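Local coordinates for predicted component of a thermophile-specific DNA repair system, contains a RAMP domain (Methanopyrus kandleri, PDB 4N0L), which binds RNA as the Csm3 subunit of a type III-A CRISPR antiviral system and may, like its family, act as an endonuclease, at residues A[180-184]-A[185-189]; A[305-308]-A[309-313]; A[290-294]-A[295-299]; A[48-51]-A[52-55]. All coordinates share one frame; numbering follows the deposited sequence.

Interaction 1: A[180-184]-A[185-189]; sequences TTYTV and NDVFE
The amide of N185 bonds to O of T181 at 2.8 Å in the usual i+4 pattern, but at the very next residues helix 181-191 widens: N of D186 and, weakly, N of V187 both point to O of Y182, at 2.8 and 3.3 Å, and N of F188 skips the i-4 carbonyl of V184 and bonds to O of T183, five residues back, at 2.7 Å. This i+5 bond is the mark of a pi-type turn, here embedded in the first turns of an otherwise regular helix that starts after the N-cap T180.

Y182, its CG anti to the backbone N (chi1 164°), runs alongside D186 in the same direction, with CE1 of Y182 3.5 Å from OD1 of D186 and the ring and carboxylate planes 42° apart. V187 brings CG2 to 3.5 Å from CE2 of Y182, an apolar contact. On another flank the methyl CG2 of T183 sits over one face of the F188 ring, 3.7 Å from its centroid and 21° off the normal, a CH-pi contact displaced toward the ring's rim.

Polar ends are answered from outside: OG1 of T183 bonds to N of R223, at the start of strand 223-231, and OD2 of D186 forms a salt bridge with R190. The contact is divided by burial, T183 and F188 being buried where the helix meets the loop before that strand while N185 is exposed. In D186, the nearby guanidinium of R190 would probably favour the ionised carboxylate.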
# COMPACT_ATOMS: atom_id res chain seq x y z
N THR A 180 -20.08 1.28 1.66
CA THR A 180 -20.90 0.92 0.51
C THR A 180 -22.37 1.16 0.81
O THR A 180 -22.75 1.31 1.98
CB THR A 180 -20.69 -0.56 0.11
OG1 THR A 180 -21.22 -1.42 1.13
CG2 THR A 180 -19.22 -0.86 -0.10
N THR A 181 -23.19 1.22 -0.23
CA THR A 181 -24.63 1.40 -0.07
C THR A 181 -25.23 0.33 0.85
O THR A 181 -26.07 0.63 1.70
CB THR A 181 -25.36 1.38 -1.43
OG1 THR A 181 -24.95 2.52 -2.20
CG2 THR A 181 -26.87 1.42 -1.24
N TYR A 182 -24.77 -0.91 0.67
CA TYR A 182 -25.18 -2.01 1.54
C TYR A 182 -24.84 -1.71 3.00
O TYR A 182 -25.62 -2.01 3.90
CB TYR A 182 -24.51 -3.31 1.10
CG TYR A 182 -24.54 -4.41 2.14
CD1 TYR A 182 -25.68 -5.17 2.34
CD2 TYR A 182 -23.43 -4.69 2.93
CE1 TYR A 182 -25.72 -6.18 3.29
CE2 TYR A 182 -23.45 -5.69 3.88
CZ TYR A 182 -24.60 -6.43 4.06
OH TYR A 182 -24.64 -7.43 5.01
N THR A 183 -23.66 -1.14 3.22
CA THR A 183 -23.21 -0.84 4.58
C THR A 183 -24.09 0.24 5.22
O THR A 183 -24.40 0.17 6.41
CB THR A 183 -21.73 -0.41 4.58
OG1 THR A 183 -20.91 -1.52 4.19
CG2 THR A 183 -21.29 0.07 5.95
N VAL A 184 -24.50 1.22 4.42
CA VAL A 184 -25.34 2.30 4.91
C VAL A 184 -26.80 1.86 5.10
O VAL A 184 -27.41 2.13 6.13
CB VAL A 184 -25.31 3.52 3.97
CG1 VAL A 184 -26.28 4.59 4.43
CG2 VAL A 184 -23.90 4.07 3.88
N ASN A 185 -27.34 1.18 4.09
CA ASN A 185 -28.74 0.78 4.09
C ASN A 185 -29.04 -0.44 4.96
O ASN A 185 -30.17 -0.61 5.42
CB ASN A 185 -29.21 0.50 2.66
CG ASN A 185 -29.33 1.76 1.83
OD1 ASN A 185 -29.00 2.85 2.28
ND2 ASN A 185 -29.81 1.61 0.60
N ASP A 186 -28.05 -1.29 5.18
CA ASP A 186 -28.27 -2.55 5.89
C ASP A 186 -27.50 -2.62 7.21
O ASP A 186 -28.10 -2.68 8.28
CB ASP A 186 -27.90 -3.73 4.99
CG ASP A 186 -28.21 -5.07 5.63
OD1 ASP A 186 -28.82 -5.92 4.95
OD2 ASP A 186 -27.83 -5.29 6.80
N VAL A 187 -26.17 -2.63 7.13
CA VAL A 187 -25.34 -2.81 8.32
C VAL A 187 -25.51 -1.68 9.33
O VAL A 187 -25.74 -1.92 10.52
CB VAL A 187 -23.85 -2.93 7.95
CG1 VAL A 187 -23.01 -3.11 9.21
CG2 VAL A 187 -23.63 -4.09 7.00
N PHE A 188 -25.40 -0.45 8.85
CA PHE A 188 -25.56 0.72 9.71
C PHE A 188 -26.99 0.80 10.24
O PHE A 188 -27.22 1.15 11.40
CB PHE A 188 -25.21 2.01 8.96
CG PHE A 188 -23.73 2.23 8.78
CD1 PHE A 188 -22.81 1.34 9.30
CD2 PHE A 188 -23.27 3.33 8.08
CE1 PHE A 188 -21.45 1.54 9.12
CE2 PHE A 188 -21.92 3.54 7.90
CZ PHE A 188 -21.01 2.65 8.42
N GLU A 189 -27.95 0.46 9.39
CA GLU A 189 -29.36 0.55 9.74
C GLU A 189 -29.74 -0.50 10.79
O GLU A 189 -30.48 -0.21 11.73
CB GLU A 189 -30.22 0.41 8.49
CG GLU A 189 -31.55 1.13 8.57
CD GLU A 189 -31.37 2.64 8.72
OE1 GLU A 189 -30.82 3.27 7.79
OE2 GLU A 189 -31.79 3.19 9.76

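Interaction 2: A[305-308]-A[309-313]; sequences VTYL and SDLEA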
# COMPACT_ATOMS: atom_id res chain seq x y z
N VAL A 305 -19.05 -9.13 -2.39
CA VAL A 305 -18.34 -7.87 -2.63
C VAL A 305 -19.38 -6.80 -2.96
O VAL A 305 -19.68 -6.55 -4.12
CB VAL A 305 -17.31 -7.99 -3.77
CG1 VAL A 305 -16.52 -6.69 -3.90
CG2 VAL A 305 -16.37 -9.16 -3.54
N THR A 306 -19.89 -6.16 -1.91
CA THR A 306 -21.04 -5.26 -2.04
C THR A 306 -20.74 -3.97 -2.79
O THR A 306 -21.65 -3.34 -3.33
CB THR A 306 -21.61 -4.90 -0.65
OG1 THR A 306 -20.73 -4.00 0.02
CG2 THR A 306 -21.79 -6.16 0.18
N TYR A 307 -19.47 -3.59 -2.83
CA TYR A 307 -19.05 -2.35 -3.47
C TYR A 307 -19.36 -2.34 -4.96
O TYR A 307 -19.61 -1.28 -5.54
CB TYR A 307 -17.56 -2.11 -3.25
CG TYR A 307 -17.03 -0.80 -3.79
CD1 TYR A 307 -17.66 0.40 -3.48
CD2 TYR A 307 -15.90 -0.75 -4.59
CE1 TYR A 307 -17.17 1.61 -3.96
CE2 TYR A 307 -15.40 0.44 -5.08
CZ TYR A 307 -16.05 1.62 -4.76
OH TYR A 307 -15.56 2.82 -5.24
N LEU A 308 -19.34 -3.52 -5.56
CA LEU A 308 -19.52 -3.64 -7.01
C LEU A 308 -20.89 -3.14 -7.47
O LEU A 308 -21.02 -2.62 -8.58
CB LEU A 308 -19.31 -5.08 -7.46
CG LEU A 308 -17.91 -5.65 -7.21
CD1 LEU A 308 -17.74 -7.00 -7.89
CD2 LEU A 308 -16.81 -4.69 -7.65
N SER A 309 -21.90 -3.27 -6.61
CA SER A 309 -23.25 -2.84 -6.97
C SER A 309 -23.39 -1.32 -6.99
O SER A 309 -24.33 -0.78 -7.57
CB SER A 309 -24.27 -3.43 -5.99
OG SER A 309 -24.35 -4.84 -6.11
N ASP A 310 -22.44 -0.62 -6.37
CA ASP A 310 -22.47 0.84 -6.32
C ASP A 310 -21.76 1.46 -7.51
O ASP A 310 -21.79 2.68 -7.69
CB ASP A 310 -21.84 1.35 -5.02
CG ASP A 310 -22.55 0.82 -3.78
OD1 ASP A 310 -23.67 0.30 -3.92
OD2 ASP A 310 -21.98 0.94 -2.68
N LEU A 311 -21.10 0.61 -8.28
CA LEU A 311 -20.25 1.04 -9.37
C LEU A 311 -20.90 0.90 -10.73
O LEU A 311 -21.57 -0.07 -11.02
CB LEU A 311 -18.96 0.23 -9.37
CG LEU A 311 -17.75 0.80 -8.64
CD1 LEU A 311 -18.19 1.70 -7.51
CD2 LEU A 311 -16.85 -0.30 -8.14
N GLU A 312 -20.66 1.90 -11.56
CA GLU A 312 -20.92 1.81 -12.98
C GLU A 312 -19.68 1.18 -13.59
O GLU A 312 -18.59 1.29 -13.04
CB GLU A 312 -21.18 3.20 -13.55
CG GLU A 312 -22.35 3.29 -14.50
CD GLU A 312 -23.65 2.78 -13.92
OE1 GLU A 312 -24.43 3.59 -13.38
OE2 GLU A 312 -23.92 1.57 -14.02
N ALA A 313 -19.83 0.49 -14.70
CA ALA A 313 -18.69 -0.21 -15.29
C ALA A 313 -17.67 0.75 -15.89
O ALA A 313 -18.01 1.78 -16.44
CB ALA A 313 -19.16 -1.21 -16.32
O HOH W 1 -23.46 -1.96 -1.59
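L311 lays both of its methyl groups against the ring of Y307. CD1 of L311 stands over one face, 3.9 Å from the centroid of the Y307 ring and 26° off its normal, a CH-pi contact shifted toward the rim that carries the hydroxyl. The second methyl, CD2 of L311, approaches CE2 of Y307 at 3.5 Å, so the isobutyl fork spans the ring from CZ to CD2. Y307 meets it by holding CG anti to the backbone N (chi1 -176°), which sends the ring along the chain toward L311. L308 adds a looser apolar contact, its CD2 lying 4.4 Å from CD2 of L311.

Beneath these side chains the backbone coils through three overlapping turns, each closed by an i+3 to i bond: N of S309 to O of T306 at 3.3 Å, N of D310 to O of Y307 at 3.0 Å, and N of L311 to O of L308 at 3.2 Å. In the last the donor stands 68° out of the carbonyl plane, evidence of tight winding. The loop containing them, between helix 295-300 and strand 314-316, packs on V11 of central strand 7-16 of the RRM-like sheet through L308 and L311.

D310 turns to another part of the fold, its OD2 accepting the amide of T181, while OG1 of T306 bonds to E13. A water 2.9 Å from O of T306 also reaches OD1 of D310.

Interaction 3: A[290-294]-A[295-299]; sequences EGFPE and EEDKD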
# COMPACT_ATOMS: atom_id res chain seq x y z
N GLU A 290 -12.59 -4.27 -21.96
CA GLU A 290 -13.25 -5.17 -21.02
C GLU A 290 -13.80 -4.29 -19.90
O GLU A 290 -13.06 -3.51 -19.31
CB GLU A 290 -12.30 -6.23 -20.48
CG GLU A 290 -11.44 -6.91 -21.54
CD GLU A 290 -10.87 -8.23 -21.06
OE1 GLU A 290 -10.30 -8.96 -21.90
OE2 GLU A 290 -10.98 -8.54 -19.86
N GLY A 291 -15.10 -4.40 -19.63
CA GLY A 291 -15.70 -3.57 -18.60
C GLY A 291 -15.75 -4.24 -17.25
O GLY A 291 -15.83 -5.47 -17.15
N PHE A 292 -15.70 -3.43 -16.20
CA PHE A 292 -15.82 -3.91 -14.83
C PHE A 292 -16.18 -2.77 -13.88
O PHE A 292 -15.61 -1.68 -13.97
CB PHE A 292 -14.52 -4.57 -14.37
CG PHE A 292 -14.62 -5.25 -13.03
CD1 PHE A 292 -15.11 -6.55 -12.94
CD2 PHE A 292 -14.24 -4.60 -11.87
CE1 PHE A 292 -15.22 -7.18 -11.71
CE2 PHE A 292 -14.35 -5.22 -10.64
CZ PHE A 292 -14.84 -6.51 -10.56
N PRO A 293 -17.14 -3.02 -12.97
CA PRO A 293 -17.90 -4.27 -12.92
C PRO A 293 -19.13 -4.24 -13.83
O PRO A 293 -19.86 -3.25 -13.85
CB PRO A 293 -18.31 -4.36 -11.45
CG PRO A 293 -18.48 -2.93 -11.05
CD PRO A 293 -17.43 -2.15 -11.82
N GLU A 294 -19.33 -5.32 -14.59
CA GLU A 294 -20.54 -5.45 -15.39
C GLU A 294 -21.65 -6.08 -14.55
O GLU A 294 -21.41 -6.48 -13.41
CB GLU A 294 -20.26 -6.28 -16.64
CG GLU A 294 -19.45 -5.52 -17.68
CD GLU A 294 -18.88 -6.42 -18.76
OE1 GLU A 294 -18.97 -7.66 -18.62
OE2 GLU A 294 -18.33 -5.89 -19.75
N GLU A 295 -22.86 -6.13 -15.10
CA GLU A 295 -24.01 -6.68 -14.38
C GLU A 295 -23.73 -8.10 -13.90
O GLU A 295 -24.10 -8.48 -12.79
CB GLU A 295 -25.26 -6.66 -15.26
CG GLU A 295 -26.54 -6.96 -14.49
CD GLU A 295 -27.78 -6.95 -15.37
OE1 GLU A 295 -27.64 -7.06 -16.61
OE2 GLU A 295 -28.90 -6.83 -14.82
N GLU A 296 -23.08 -8.89 -14.76
CA GLU A 296 -22.71 -10.25 -14.41
C GLU A 296 -21.82 -10.29 -13.16
O GLU A 296 -22.01 -11.14 -12.30
CB GLU A 296 -22.00 -10.93 -15.59
CG GLU A 296 -21.57 -12.36 -15.31
CD GLU A 296 -21.02 -13.06 -16.54
OE1 GLU A 296 -20.40 -14.13 -16.38
OE2 GLU A 296 -21.23 -12.55 -17.66
N ASP A 297 -20.86 -9.37 -13.08
CA ASP A 297 -19.96 -9.29 -11.94
C ASP A 297 -20.72 -9.00 -10.64
O ASP A 297 -20.37 -9.51 -9.58
CB ASP A 297 -18.89 -8.20 -12.14
CG ASP A 297 -18.00 -8.47 -13.34
OD1 ASP A 297 -17.30 -9.50 -13.34
OD2 ASP A 297 -17.99 -7.64 -14.27
N LYS A 298 -21.75 -8.17 -10.74
CA LYS A 298 -22.55 -7.78 -9.58
C LYS A 298 -23.38 -8.95 -9.06
O LYS A 298 -23.47 -9.16 -7.85
CB LYS A 298 -23.45 -6.60 -9.93
CG LYS A 298 -22.68 -5.36 -10.38
CD LYS A 298 -23.61 -4.23 -10.78
CE LYS A 298 -22.82 -3.09 -11.41
NZ LYS A 298 -23.68 -1.92 -11.74
N ASP A 299 -24.00 -9.69 -9.97
CA ASP A 299 -24.76 -10.89 -9.60
C ASP A 299 -23.85 -11.94 -8.98
O ASP A 299 -24.22 -12.60 -8.01
CB ASP A 299 -25.49 -11.47 -10.82
CG ASP A 299 -26.59 -10.56 -11.33
OD1 ASP A 299 -26.99 -9.63 -10.60
OD2 ASP A 299 -27.07 -10.79 -12.46
O HOH W 2 -20.71 -10.37 -18.76
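OD2 of D297 accepts the backbone N-H of E294 at 2.7 Å and 155°, through its anti lone pair, the one facing away from OD1. E294 is the N-cap of helix 295-300 and D297 stands three residues on, so this bond is one half of a capping box: the carboxylate inside the first turn satisfies the amide just ahead of the helix. D297 reaches back because CG lies anti to its own carbonyl carbon (chi1 -62°). Its other oxygen, OD1, forms salt bridges with R321 and R323, and two guanidinium groups this close would probably stabilise the ionised form and keep the carboxylate from rotating.

The carboxylate of D297 lies obliquely against F292, with CG of D297 3.5 Å from CE1 of F292 and the two planes 62° apart. F292 belongs to strand 290-292, which pairs with strand 314-316, and its ring packs on strands 268-278 and 318-321 of the larger sheet. After it comes a cis peptide bond, which folds P293 back so that CB of P293 lies 3.9 Å above the centre of the F292 ring. CB of P293 also touches CB of D297 at 3.9 Å, joining the cis-proline link to the first turn of the helix.

Regular helix bonding begins with N of K298 to O of E294 at 3.2 Å, in the carbonyl plane. On the exposed side the acidic ends of E294 and E296 approach with a water between them, which lies 3.2 Å from OE1 of E294.

Interaction 4: A[48-51]-A[52-55]; sequences YVPG and SSLK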
# COMPACT_ATOMS: atom_id res chain seq x y z
N TYR A 48 -15.14 6.84 7.40
CA TYR A 48 -14.46 6.31 6.23
C TYR A 48 -12.98 6.15 6.52
O TYR A 48 -12.49 6.59 7.55
CB TYR A 48 -14.68 7.23 5.02
CG TYR A 48 -13.78 8.45 4.97
CD1 TYR A 48 -12.88 8.62 3.93
CD2 TYR A 48 -13.84 9.43 5.96
CE1 TYR A 48 -12.05 9.73 3.87
CE2 TYR A 48 -13.02 10.55 5.91
CZ TYR A 48 -12.13 10.69 4.86
OH TYR A 48 -11.30 11.79 4.80
N VAL A 49 -12.27 5.48 5.61
CA VAL A 49 -10.83 5.32 5.76
C VAL A 49 -10.12 6.02 4.61
O VAL A 49 -10.21 5.59 3.46
CB VAL A 49 -10.42 3.84 5.79
CG1 VAL A 49 -8.94 3.72 6.10
CG2 VAL A 49 -11.25 3.09 6.82
N PRO A 50 -9.42 7.12 4.91
CA PRO A 50 -8.65 7.87 3.91
C PRO A 50 -7.62 7.00 3.20
O PRO A 50 -7.02 6.13 3.84
CB PRO A 50 -7.97 8.97 4.73
CG PRO A 50 -8.82 9.12 5.95
CD PRO A 50 -9.36 7.75 6.24
N GLY A 51 -7.44 7.22 1.91
CA GLY A 51 -6.48 6.46 1.13
C GLY A 51 -5.07 6.60 1.67
O GLY A 51 -4.31 5.62 1.70
N SER A 52 -4.71 7.81 2.09
CA SER A 52 -3.38 8.07 2.61
C SER A 52 -3.12 7.29 3.90
O SER A 52 -2.01 6.81 4.12
CB SER A 52 -3.18 9.57 2.85
OG SER A 52 -4.17 10.08 3.72
N SER A 53 -4.15 7.14 4.73
CA SER A 53 -4.01 6.36 5.97
C SER A 53 -3.77 4.88 5.67
O SER A 53 -2.93 4.24 6.31
CB SER A 53 -5.24 6.53 6.86
OG SER A 53 -5.37 7.87 7.31
N LEU A 54 -4.51 4.34 4.70
CA LEU A 54 -4.32 2.95 4.29
C LEU A 54 -2.91 2.76 3.74
O LEU A 54 -2.22 1.81 4.10
CB LEU A 54 -5.36 2.54 3.25
CG LEU A 54 -6.74 2.15 3.75
CD1 LEU A 54 -7.74 2.10 2.60
CD2 LEU A 54 -6.70 0.80 4.47
N LYS A 55 -2.50 3.67 2.87
CA LYS A 55 -1.17 3.61 2.28
C LYS A 55 -0.08 3.71 3.35
O LYS A 55 0.84 2.89 3.38
CB LYS A 55 -1.02 4.73 1.24
CG LYS A 55 0.22 4.64 0.36
CD LYS A 55 0.76 6.03 0.09
CE LYS A 55 2.11 5.99 -0.60
NZ LYS A 55 2.71 7.34 -0.63
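V49 and L54 form the close part of this contact. CG1 of V49, held anti to its backbone N (chi1 -173°), meets CG of L54 at 3.6 Å, near the fork of the leucine, and lies 4.0 Å from each of L54's CD1 and CD2; the two side chains cross at about a right angle. Both residues are buried, and L54 continues onto F174 of strand 172-174.

The opposite character appears at P50, S52 and S53. OG of S53 comes no nearer to the proline than 3.8 Å, at CB of P50, and OG of S52 stays 4.1 Å from that same CB, so the prolyl ring has only light contact with the two hydroxyls. S52 is exposed and S53 partly so.

Between the packed and the open sides runs the start of the helix. O of P50, the N-cap residue, accepts N of L54 at 3.2 Å and 163°, with the donor in the carbonyl plane, and takes a weaker, more bent bond from N of S53. N of K55 then bonds to O of G51 at 2.9 Å. Proline has no side-chain acceptor to offer the first turn, and the amide of G51 is instead met by OD1 of D176. The side chain of K55 leads away toward F121 and lies about 12 Å from the bound zinc ion. The geometry is that of a helix N-terminus entered from an extended segment, here the first long helix, 51-69, of the RRM-like fold.

How the interactions relate
Along the chain the order is interaction 4, then 1, 3 and 2. Interactions 1, 2 and 3 form a touching series on one side of the molecule: centres of 1 and 2 are 13 Å apart, those of 2 and 3 only 8 Å. Loop 305-313 is the middle member, reaching helix 181-191 through T180-T306 and T181-D310 bonds and helix 295-300 through O of L311 to NZ of K298, 2.9 Å. The region after strand 268-278 is thereby tied to the helix between strands 172-174 and 223-231. Interaction 4 stands apart, its centre about 20 Å from the centres of interaction 1 and interaction 2 and about 26 Å from that of interaction 3, on helix 51-69 toward the zinc-binding part.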